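Local coordinates for ER-derived vesicles protein ERV41 (Saccharomyces cerevisiae, PDB 3ZLC) that helps carry a subset of secretory proteins from the endoplasmic reticulum to the Golgi in COPII vesicles, represented here by its lumenal domain, and facilitates retrograde transport, at residues Asp18-Asn23 with Asp208-Ser213; Asp33-Asn38 with Leu152-Val157; Phe161-Phe166 with Tyr191-Val196. All blocks are in the same frame, centred on the assembly; numbering follows the deposited sequence.

Contact 1. Residues Asp18-Asn23 with Asp208-Ser213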
loop_
_atom_site.group_PDB
_atom_site.type_symbol
_atom_site.label_atom_id
_atom_site.label_comp_id
_atom_site.label_asym_id
_atom_site.label_seq_id
_atom_site.Cartn_x
_atom_site.Cartn_y
_atom_site.Cartn_z
ATOM N N ASP A 18 -21.295 -4.503 0.144
ATOM C CA ASP A 18 -21.130 -3.653 1.326
ATOM C C ASP A 18 -19.676 -3.552 1.769
ATOM O O ASP A 18 -19.244 -2.523 2.311
ATOM C CB ASP A 18 -21.977 -4.178 2.493
ATOM C CG ASP A 18 -23.464 -4.146 2.194
ATOM O OD1 ASP A 18 -23.893 -3.268 1.413
ATOM O OD2 ASP A 18 -24.201 -5.003 2.741
ATOM N N THR A 19 -18.923 -4.628 1.553
ATOM C CA THR A 19 -17.532 -4.684 2.007
ATOM C C THR A 19 -16.597 -5.117 0.883
ATOM O O THR A 19 -17.043 -5.654 -0.139
ATOM C CB THR A 19 -17.354 -5.662 3.188
ATOM O OG1 THR A 19 -17.676 -6.984 2.749
ATOM C CG2 THR A 19 -18.266 -5.287 4.354
ATOM N N VAL A 20 -15.302 -4.878 1.087
ATOM C CA VAL A 20 -14.265 -5.321 0.161
ATOM C C VAL A 20 -12.999 -5.612 0.959
ATOM O O VAL A 20 -12.758 -4.971 1.989
ATOM C CB VAL A 20 -13.991 -4.253 -0.927
ATOM C CG1 VAL A 20 -13.393 -2.978 -0.300
ATOM C CG2 VAL A 20 -13.076 -4.814 -2.031
ATOM N N GLN A 21 -12.212 -6.597 0.527
ATOM C CA GLN A 21 -10.900 -6.846 1.145
ATOM C C GLN A 21 -9.832 -5.958 0.525
ATOM O O GLN A 21 -9.731 -5.873 -0.698
ATOM C CB GLN A 21 -10.469 -8.310 0.950
ATOM C CG GLN A 21 -11.428 -9.318 1.558
ATOM C CD GLN A 21 -11.280 -9.396 3.058
ATOM O OE1 GLN A 21 -12.261 -9.442 3.798
ATOM N NE2 GLN A 21 -10.041 -9.416 3.517
ATOM N N ILE A 22 -9.029 -5.301 1.361
ATOM C CA ILE A 22 -7.828 -4.637 0.865
ATOM C C ILE A 22 -6.649 -5.555 1.126
ATOM O O ILE A 22 -6.391 -5.940 2.278
ATOM C CB ILE A 22 -7.592 -3.271 1.541
ATOM C CG1 ILE A 22 -8.761 -2.329 1.239
ATOM C CG2 ILE A 22 -6.298 -2.653 1.037
ATOM C CD1 ILE A 22 -8.599 -0.904 1.822
ATOM N N ASN A 23 -5.941 -5.928 0.062
ATOM C CA ASN A 23 -4.827 -6.865 0.183
ATOM C C ASN A 23 -3.534 -6.086 0.062
ATOM O O ASN A 23 -3.358 -5.314 -0.881
ATOM C CB ASN A 23 -4.881 -7.931 -0.913
ATOM C CG ASN A 23 -6.271 -8.475 -1.130
ATOM O OD1 ASN A 23 -6.855 -9.103 -0.234
ATOM N ND2 ASN A 23 -6.813 -8.253 -2.329
ATOM N N ASP A 208 -15.061 -11.400 -6.493
ATOM C CA ASP A 208 -15.017 -9.961 -6.247
ATOM C C ASP A 208 -13.818 -9.309 -6.955
ATOM O O ASP A 208 -12.823 -8.964 -6.321
ATOM C CB ASP A 208 -14.966 -9.693 -4.731
ATOM C CG ASP A 208 -15.151 -8.224 -4.385
ATOM O OD1 ASP A 208 -15.456 -7.419 -5.296
ATOM O OD2 ASP A 208 -14.989 -7.865 -3.201
ATOM N N THR A 209 -13.931 -9.123 -8.269
ATOM C CA THR A 209 -12.846 -8.550 -9.071
ATOM C C THR A 209 -12.948 -7.038 -9.188
ATOM O O THR A 209 -14.024 -6.496 -9.466
ATOM C CB THR A 209 -12.814 -9.160 -10.487
ATOM O OG1 THR A 209 -14.137 -9.142 -11.047
ATOM C CG2 THR A 209 -12.325 -10.595 -10.420
ATOM N N ASN A 210 -11.821 -6.364 -8.977
ATOM C CA ASN A 210 -11.763 -4.903 -9.056
ATOM C C ASN A 210 -10.446 -4.499 -9.665
ATOM O O ASN A 210 -9.429 -5.196 -9.499
ATOM C CB ASN A 210 -11.834 -4.273 -7.655
ATOM C CG ASN A 210 -13.083 -4.661 -6.903
ATOM O OD1 ASN A 210 -14.084 -3.945 -6.935
ATOM N ND2 ASN A 210 -13.036 -5.794 -6.214
ATOM N N GLN A 211 -10.452 -3.362 -10.346
ATOM C CA GLN A 211 -9.209 -2.749 -10.786
ATOM C C GLN A 211 -9.213 -1.287 -10.342
ATOM O O GLN A 211 -10.278 -0.716 -10.040
ATOM C CB GLN A 211 -9.086 -2.872 -12.314
ATOM C CG GLN A 211 -10.238 -2.214 -13.109
ATOM C CD GLN A 211 -10.234 -2.671 -14.554
ATOM O OE1 GLN A 211 -10.378 -3.865 -14.831
ATOM N NE2 GLN A 211 -10.040 -1.732 -15.485
ATOM N N TYR A 212 -8.039 -0.678 -10.260
ATOM C CA TYR A 212 -7.999 0.718 -9.844
ATOM C C TYR A 212 -7.005 1.538 -10.636
ATOM O O TYR A 212 -6.052 0.997 -11.242
ATOM C CB TYR A 212 -7.746 0.860 -8.331
ATOM C CG TYR A 212 -6.383 0.399 -7.837
ATOM C CD1 TYR A 212 -6.141 -0.940 -7.551
ATOM C CD2 TYR A 212 -5.360 1.323 -7.595
ATOM C CE1 TYR A 212 -4.897 -1.366 -7.059
ATOM C CE2 TYR A 212 -4.115 0.910 -7.108
ATOM C CZ TYR A 212 -3.899 -0.416 -6.833
ATOM O OH TYR A 212 -2.662 -0.808 -6.371
ATOM N N SER A 213 -7.263 2.844 -10.647
ATOM C CA SER A 213 -6.319 3.823 -11.152
ATOM C C SER A 213 -5.867 4.614 -9.948
ATOM O O SER A 213 -6.445 4.483 -8.863
ATOM C CB SER A 213 -6.965 4.751 -12.180
ATOM O OG SER A 213 -8.059 5.493 -11.636
HETATM O O HOH W 1 -16.388 -5.603 -2.852
HETATM O O HOH W 2 -13.398 -8.551 -1.275
#
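Val20 and Asp208 make the closest direct contact here, and it is a thin one: methyl CG2 of Val20 lies 3.8 Å from OD2 of Asp208, the two side chains crossing at about a right angle. Asn210 adds only a looser approach of its ND2 to the same methyl.

Water does the polar work between the segments. Water 1 donates to Thr19 O and also to Asp208 OD2, the latter over 2.7 Å. Water 2 accepts from Gln21 N and donates to the same OD2 at 2.6 Å, so one carboxylate oxygen reaches two backbone groups of strand 19-28, from the residues just before and just after Val20.

The other oxygen is held within its own segment. Asn210 ND2 donates to Asp208 OD1 at 3.1 Å, approaching from well above the carboxylate plane (65° out of it), while Asn210 OD1 accepts from Arg127 NH2. Asp208 N is bonded to Asp165 OD2, fixing the start of the segment.

Two waters thus bridge strand 19-28, an inner strand of one sheet of the beta-sandwich, to the start of strand 209-219 in the facing sheet. The two water bonds, the amide and a weak, long ion pair with Arg17 would all be expected to stabilise a charged Asp208.

Contact 2. Residues Asp33-Asn38 with Leu152-Val157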
loop_
_atom_site.group_PDB
_atom_site.type_symbol
_atom_site.label_atom_id
_atom_site.label_comp_id
_atom_site.label_asym_id
_atom_site.label_seq_id
_atom_site.Cartn_x
_atom_site.Cartn_y
_atom_site.Cartn_z
ATOM N N ASP A 33 7.700 -2.225 15.414
ATOM C CA ASP A 33 7.132 -1.793 16.694
ATOM C C ASP A 33 6.985 -0.261 16.813
ATOM O O ASP A 33 6.329 0.238 17.731
ATOM C CB ASP A 33 7.946 -2.379 17.866
ATOM C CG ASP A 33 7.603 -3.859 18.161
ATOM O OD1 ASP A 33 6.808 -4.468 17.426
ATOM O OD2 ASP A 33 8.137 -4.425 19.131
ATOM N N TRP A 34 7.579 0.483 15.883
ATOM C CA TRP A 34 7.375 1.933 15.844
ATOM C C TRP A 34 6.094 2.277 15.086
ATOM O O TRP A 34 5.627 3.419 15.120
ATOM C CB TRP A 34 8.538 2.638 15.129
ATOM C CG TRP A 34 9.875 2.547 15.819
ATOM C CD1 TRP A 34 10.995 1.926 15.341
ATOM C CD2 TRP A 34 10.240 3.109 17.086
ATOM N NE1 TRP A 34 12.024 2.059 16.237
ATOM C CE2 TRP A 34 11.586 2.773 17.321
ATOM C CE3 TRP A 34 9.556 3.850 18.056
ATOM C CZ2 TRP A 34 12.265 3.160 18.470
ATOM C CZ3 TRP A 34 10.231 4.236 19.199
ATOM C CH2 TRP A 34 11.572 3.888 19.401
ATOM N N LEU A 35 5.544 1.295 14.371
ATOM C CA LEU A 35 4.481 1.559 13.400
ATOM C C LEU A 35 3.086 1.319 13.954
ATOM O O LEU A 35 2.884 0.433 14.797
ATOM C CB LEU A 35 4.676 0.693 12.144
ATOM C CG LEU A 35 5.959 0.968 11.357
ATOM C CD1 LEU A 35 6.067 0.067 10.131
ATOM C CD2 LEU A 35 6.052 2.438 10.969
ATOM N N GLN A 36 2.124 2.109 13.476
ATOM C CA GLN A 36 0.716 1.803 13.694
ATOM C C GLN A 36 -0.026 1.891 12.360
ATOM O O GLN A 36 0.316 2.703 11.484
ATOM C CB GLN A 36 0.092 2.736 14.741
ATOM C CG GLN A 36 -0.108 4.176 14.276
ATOM C CD GLN A 36 -0.957 4.986 15.246
ATOM O OE1 GLN A 36 -2.018 4.534 15.686
ATOM N NE2 GLN A 36 -0.491 6.185 15.586
ATOM N N ILE A 37 -1.029 1.039 12.190
ATOM C CA ILE A 37 -1.780 1.006 10.935
ATOM C C ILE A 37 -3.251 1.215 11.279
ATOM O O ILE A 37 -3.808 0.470 12.101
ATOM C CB ILE A 37 -1.539 -0.316 10.206
ATOM C CG1 ILE A 37 -0.044 -0.461 9.888
ATOM C CG2 ILE A 37 -2.379 -0.420 8.917
ATOM C CD1 ILE A 37 0.298 -1.753 9.268
ATOM N N ASN A 38 -3.854 2.259 10.702
ATOM C CA ASN A 38 -5.249 2.602 10.976
ATOM C C ASN A 38 -6.102 2.579 9.704
ATOM O O ASN A 38 -5.601 2.843 8.607
ATOM C CB ASN A 38 -5.345 3.999 11.596
ATOM C CG ASN A 38 -4.872 4.041 13.050
ATOM O OD1 ASN A 38 -5.654 3.820 13.979
ATOM N ND2 ASN A 38 -3.588 4.345 13.249
ATOM N N LEU A 152 12.618 6.793 12.191
ATOM C CA LEU A 152 11.499 6.810 11.249
ATOM C C LEU A 152 11.961 7.055 9.827
ATOM O O LEU A 152 12.599 8.066 9.542
ATOM C CB LEU A 152 10.511 7.918 11.601
ATOM C CG LEU A 152 9.677 7.812 12.862
ATOM C CD1 LEU A 152 8.528 8.793 12.756
ATOM C CD2 LEU A 152 9.168 6.396 13.003
ATOM N N LYS A 153 11.626 6.137 8.927
ATOM C CA LYS A 153 11.936 6.321 7.521
ATOM C C LYS A 153 10.813 5.696 6.726
ATOM O O LYS A 153 10.550 4.498 6.865
ATOM C CB LYS A 153 13.263 5.650 7.164
ATOM C CG LYS A 153 14.488 6.263 7.826
ATOM C CD LYS A 153 15.762 5.884 7.084
ATOM C CE LYS A 153 16.381 4.625 7.645
ATOM N NZ LYS A 153 16.886 4.837 9.029
ATOM N N PHE A 154 10.142 6.495 5.900
ATOM C CA PHE A 154 8.982 5.982 5.170
ATOM C C PHE A 154 9.252 5.590 3.718
ATOM O O PHE A 154 8.320 5.438 2.922
ATOM C CB PHE A 154 7.784 6.932 5.317
ATOM C CG PHE A 154 7.237 6.974 6.725
ATOM C CD1 PHE A 154 6.542 5.886 7.243
ATOM C CD2 PHE A 154 7.442 8.085 7.540
ATOM C CE1 PHE A 154 6.045 5.910 8.556
ATOM C CE2 PHE A 154 6.949 8.121 8.848
ATOM C CZ PHE A 154 6.251 7.031 9.357
ATOM N N ASN A 155 10.526 5.393 3.383
ATOM C CA ASN A 155 10.866 4.649 2.171
ATOM C C ASN A 155 10.074 3.347 2.207
ATOM O O ASN A 155 9.888 2.751 3.264
ATOM C CB ASN A 155 12.370 4.340 2.125
ATOM C CG ASN A 155 13.220 5.582 2.278
ATOM O OD1 ASN A 155 12.991 6.584 1.606
ATOM N ND2 ASN A 155 14.193 5.529 3.179
ATOM N N HIS A 156 9.565 2.904 1.064
ATOM C CA HIS A 156 8.737 1.709 1.109
ATOM C C HIS A 156 8.719 0.996 -0.225
ATOM O O HIS A 156 9.044 1.583 -1.264
ATOM C CB HIS A 156 7.305 2.058 1.551
ATOM C CG HIS A 156 6.609 3.015 0.634
ATOM N ND1 HIS A 156 6.805 4.376 0.699
ATOM C CD2 HIS A 156 5.716 2.811 -0.372
ATOM C CE1 HIS A 156 6.066 4.974 -0.224
ATOM N NE2 HIS A 156 5.396 4.048 -0.884
ATOM N N VAL A 157 8.378 -0.288 -0.172
ATOM C CA VAL A 157 8.212 -1.101 -1.369
ATOM C C VAL A 157 6.815 -1.653 -1.304
ATOM O O VAL A 157 6.431 -2.233 -0.291
ATOM C CB VAL A 157 9.163 -2.309 -1.363
ATOM C CG1 VAL A 157 8.812 -3.267 -2.517
ATOM C CG2 VAL A 157 10.609 -1.833 -1.480
#
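Leu35 and Phe154 meet inside the lumenal beta-sandwich, where strand 35-41 of one sheet faces the residues leading into strand 156-163 of the other. Leu35 CD2 comes to 4.2 Å from Phe154 CE1, approaching the ring obliquely. With CD1 anti to CA (chi2 -180°), the leucine is extended, and CD2 is the branch that touches the phenylalanine. Beside this pair, Trp34 brings its CB rather than its indole to Leu152, 4.4 Å from CD2. The contact is therefore wholly apolar.

Around this first shell, Leu35 also packs on Cys117, whose disulfide to Cys32 ties the chain just ahead of Trp34 to strand 117-126. Leu152 rests on Ala136 and Ala147, and the Trp34 side chain also touches Ala147 and Pro148. Backbone bonds from Trp34 to Lys137 and from Gln36 to Thr135 set the first segment against strand 130-136 and the residue that follows it.

On the other side, the backbone of Phe154 is bonded to Pro185, and its carbonyl is held by the histidine two residues on. His156 ND1 donates to Phe154 O over 2.9 Å, nearly straight at 164°, with the oxygen at the ring edge and the nitrogen in the carbonyl plane.

Contact 3. Residues Phe161-Phe166 with Tyr191-Val196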
loop_
_atom_site.group_PDB
_atom_site.type_symbol
_atom_site.label_atom_id
_atom_site.label_comp_id
_atom_site.label_asym_id
_atom_site.label_seq_id
_atom_site.Cartn_x
_atom_site.Cartn_y
_atom_site.Cartn_z
ATOM N N PHE A 161 -0.836 -4.254 -3.617
ATOM C CA PHE A 161 -1.913 -3.459 -3.044
ATOM C C PHE A 161 -3.111 -3.616 -3.977
ATOM O O PHE A 161 -3.094 -3.110 -5.098
ATOM C CB PHE A 161 -1.530 -1.984 -2.921
ATOM C CG PHE A 161 -2.516 -1.196 -2.124
ATOM C CD1 PHE A 161 -2.557 -1.330 -0.742
ATOM C CD2 PHE A 161 -3.429 -0.350 -2.748
ATOM C CE1 PHE A 161 -3.479 -0.622 0.018
ATOM C CE2 PHE A 161 -4.351 0.359 -2.000
ATOM C CZ PHE A 161 -4.381 0.219 -0.616
ATOM N N SER A 162 -4.123 -4.357 -3.537
ATOM C CA SER A 162 -5.238 -4.715 -4.417
ATOM C C SER A 162 -6.526 -4.726 -3.610
ATOM O O SER A 162 -6.493 -4.702 -2.361
ATOM C CB SER A 162 -5.004 -6.091 -5.059
ATOM O OG SER A 162 -4.969 -7.103 -4.066
ATOM N N PHE A 163 -7.648 -4.754 -4.327
ATOM C CA PHE A 163 -8.989 -4.745 -3.731
ATOM C C PHE A 163 -9.729 -5.959 -4.223
ATOM O O PHE A 163 -9.842 -6.177 -5.449
ATOM C CB PHE A 163 -9.767 -3.510 -4.200
ATOM C CG PHE A 163 -9.168 -2.214 -3.739
ATOM C CD1 PHE A 163 -8.148 -1.611 -4.457
ATOM C CD2 PHE A 163 -9.601 -1.619 -2.558
ATOM C CE1 PHE A 163 -7.576 -0.414 -4.027
ATOM C CE2 PHE A 163 -9.035 -0.410 -2.113
ATOM C CZ PHE A 163 -8.022 0.185 -2.852
ATOM N N GLY A 164 -10.245 -6.753 -3.289
ATOM C CA GLY A 164 -11.082 -7.883 -3.656
ATOM C C GLY A 164 -10.305 -9.170 -3.887
ATOM O O GLY A 164 -9.254 -9.397 -3.276
ATOM N N ASP A 165 -10.839 -10.034 -4.746
ATOM C CA ASP A 165 -10.211 -11.320 -5.019
ATOM C C ASP A 165 -9.156 -11.198 -6.129
ATOM O O ASP A 165 -9.385 -10.552 -7.149
ATOM C CB ASP A 165 -11.280 -12.317 -5.467
ATOM C CG ASP A 165 -12.280 -12.628 -4.368
ATOM O OD1 ASP A 165 -11.878 -12.623 -3.192
ATOM O OD2 ASP A 165 -13.464 -12.860 -4.682
ATOM N N PHE A 166 -8.011 -11.839 -5.954
ATOM C CA PHE A 166 -7.002 -11.784 -7.003
ATOM C C PHE A 166 -7.545 -12.534 -8.221
ATOM O O PHE A 166 -8.366 -13.449 -8.086
ATOM C CB PHE A 166 -5.669 -12.361 -6.525
ATOM C CG PHE A 166 -4.471 -11.536 -6.940
ATOM C CD1 PHE A 166 -4.240 -10.278 -6.373
ATOM C CD2 PHE A 166 -3.580 -12.013 -7.900
ATOM C CE1 PHE A 166 -3.140 -9.507 -6.758
ATOM C CE2 PHE A 166 -2.469 -11.260 -8.281
ATOM C CZ PHE A 166 -2.254 -9.997 -7.711
ATOM N N TYR A 191 -1.423 7.983 -1.699
ATOM C CA TYR A 191 -1.935 7.444 -2.943
ATOM C C TYR A 191 -3.459 7.559 -2.968
ATOM O O TYR A 191 -4.147 7.107 -2.033
ATOM C CB TYR A 191 -1.537 5.983 -3.077
ATOM C CG TYR A 191 -0.043 5.704 -3.051
ATOM C CD1 TYR A 191 0.723 5.793 -4.214
ATOM C CD2 TYR A 191 0.592 5.316 -1.880
ATOM C CE1 TYR A 191 2.096 5.511 -4.206
ATOM C CE2 TYR A 191 1.961 5.031 -1.858
ATOM C CZ TYR A 191 2.702 5.122 -3.034
ATOM O OH TYR A 191 4.057 4.844 -3.021
ATOM N N TYR A 192 -3.984 8.164 -4.030
ATOM C CA TYR A 192 -5.433 8.252 -4.229
ATOM C C TYR A 192 -5.880 7.238 -5.256
ATOM O O TYR A 192 -5.656 7.418 -6.459
ATOM C CB TYR A 192 -5.821 9.644 -4.717
ATOM C CG TYR A 192 -5.639 10.711 -3.670
ATOM C CD1 TYR A 192 -4.421 11.366 -3.523
ATOM C CD2 TYR A 192 -6.688 11.067 -2.822
ATOM C CE1 TYR A 192 -4.249 12.350 -2.554
ATOM C CE2 TYR A 192 -6.526 12.054 -1.856
ATOM C CZ TYR A 192 -5.305 12.683 -1.729
ATOM O OH TYR A 192 -5.135 13.650 -0.769
ATOM N N THR A 193 -6.539 6.185 -4.789
ATOM C CA THR A 193 -6.900 5.073 -5.671
ATOM C C THR A 193 -8.392 5.096 -5.944
ATOM O O THR A 193 -9.195 5.286 -5.019
ATOM C CB THR A 193 -6.529 3.707 -5.055
ATOM O OG1 THR A 193 -7.267 3.499 -3.835
ATOM C CG2 THR A 193 -5.020 3.631 -4.801
ATOM N N SER A 194 -8.771 4.922 -7.207
ATOM C CA SER A 194 -10.190 4.936 -7.570
ATOM C C SER A 194 -10.508 3.551 -8.110
ATOM O O SER A 194 -9.937 3.114 -9.125
ATOM C CB SER A 194 -10.470 6.003 -8.626
ATOM O OG SER A 194 -11.866 6.081 -8.928
ATOM N N VAL A 195 -11.425 2.865 -7.435
ATOM C CA VAL A 195 -11.615 1.431 -7.600
ATOM C C VAL A 195 -12.862 1.145 -8.437
ATOM O O VAL A 195 -13.943 1.684 -8.169
ATOM C CB VAL A 195 -11.722 0.752 -6.202
ATOM C CG1 VAL A 195 -11.815 -0.772 -6.326
ATOM C CG2 VAL A 195 -10.504 1.121 -5.346
ATOM N N VAL A 196 -12.706 0.299 -9.450
ATOM C CA VAL A 196 -13.808 -0.041 -10.348
ATOM C C VAL A 196 -14.081 -1.522 -10.236
ATOM O O VAL A 196 -13.165 -2.326 -10.442
ATOM C CB VAL A 196 -13.430 0.253 -11.804
ATOM C CG1 VAL A 196 -14.615 -0.044 -12.744
ATOM C CG2 VAL A 196 -13.003 1.680 -11.946
#
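Phe163 and Val195 are brought together by their first torsions. In Phe163, CG stands anti to the carbonyl carbon (chi1 -64°), which turns the ring toward strand 188-200. In Val195, CG1 takes the place anti to the backbone N, and CG2 lies beside that N, from where it is aimed at the ring.

The outcome is a clean CH-pi contact. Val195 CG2 sits over one face of the Phe163 ring, 3.5 Å from its centroid and only 10° off the normal, so the methyl is nearly centred on the pi cloud. CG1 reaches the root of the same ring, 4.0 Å from Phe163 CG, and the two methyls together run from the middle of the ring back toward its attachment.

These are facing strands of a beta-sandwich: 161-163 and 191-196 belong to different sheets, pass 9.2 Å apart and run in broadly the same direction, with a crossing angle of -36°. Phe161 and Phe163 on one strand, Thr193 and Val195 on the other, are alternate residues whose side chains start toward the facing strand.

Thr193 meets the far end of the Phe163 ring, its OG1 lying 3.5 Å from CZ. That hydroxyl is hydrogen-bonded to Lys237 O in the neighbouring strand, which satisfies the hydroxyl in this buried, largely aromatic setting. Its CG2 approaches the Phe161 ring obliquely, 4.4 Å from CE2. Phe161 in turn stacks on Phe236 and packs against Ile22 and Met24, while Phe163 meets Tyr212 edge-to-face.

In the fold
Contacts 1 and 3 are neighbours, their centres about 5 Å apart, whereas contact 2 lies about 20 Å from contact 3 and about 23 Å from contact 1, across the centre of the chain. All three join the same two sheets: 19-28 and 156-163 are adjacent in one, 188-200 and 209-219 in the other, which also holds 35-41. Strand 156-163 serves contacts 2 and 3, and His156 NE2 probably bonds to Tyr191 OH between them. Tyr212 OH similarly reaches Phe161 O, joining contacts 1 and 3. Along the chain contact 2 closes before contact 3 opens, both inside the loop closed by contact 1, so N-terminal and C-terminal parts build one lumenal sandwich.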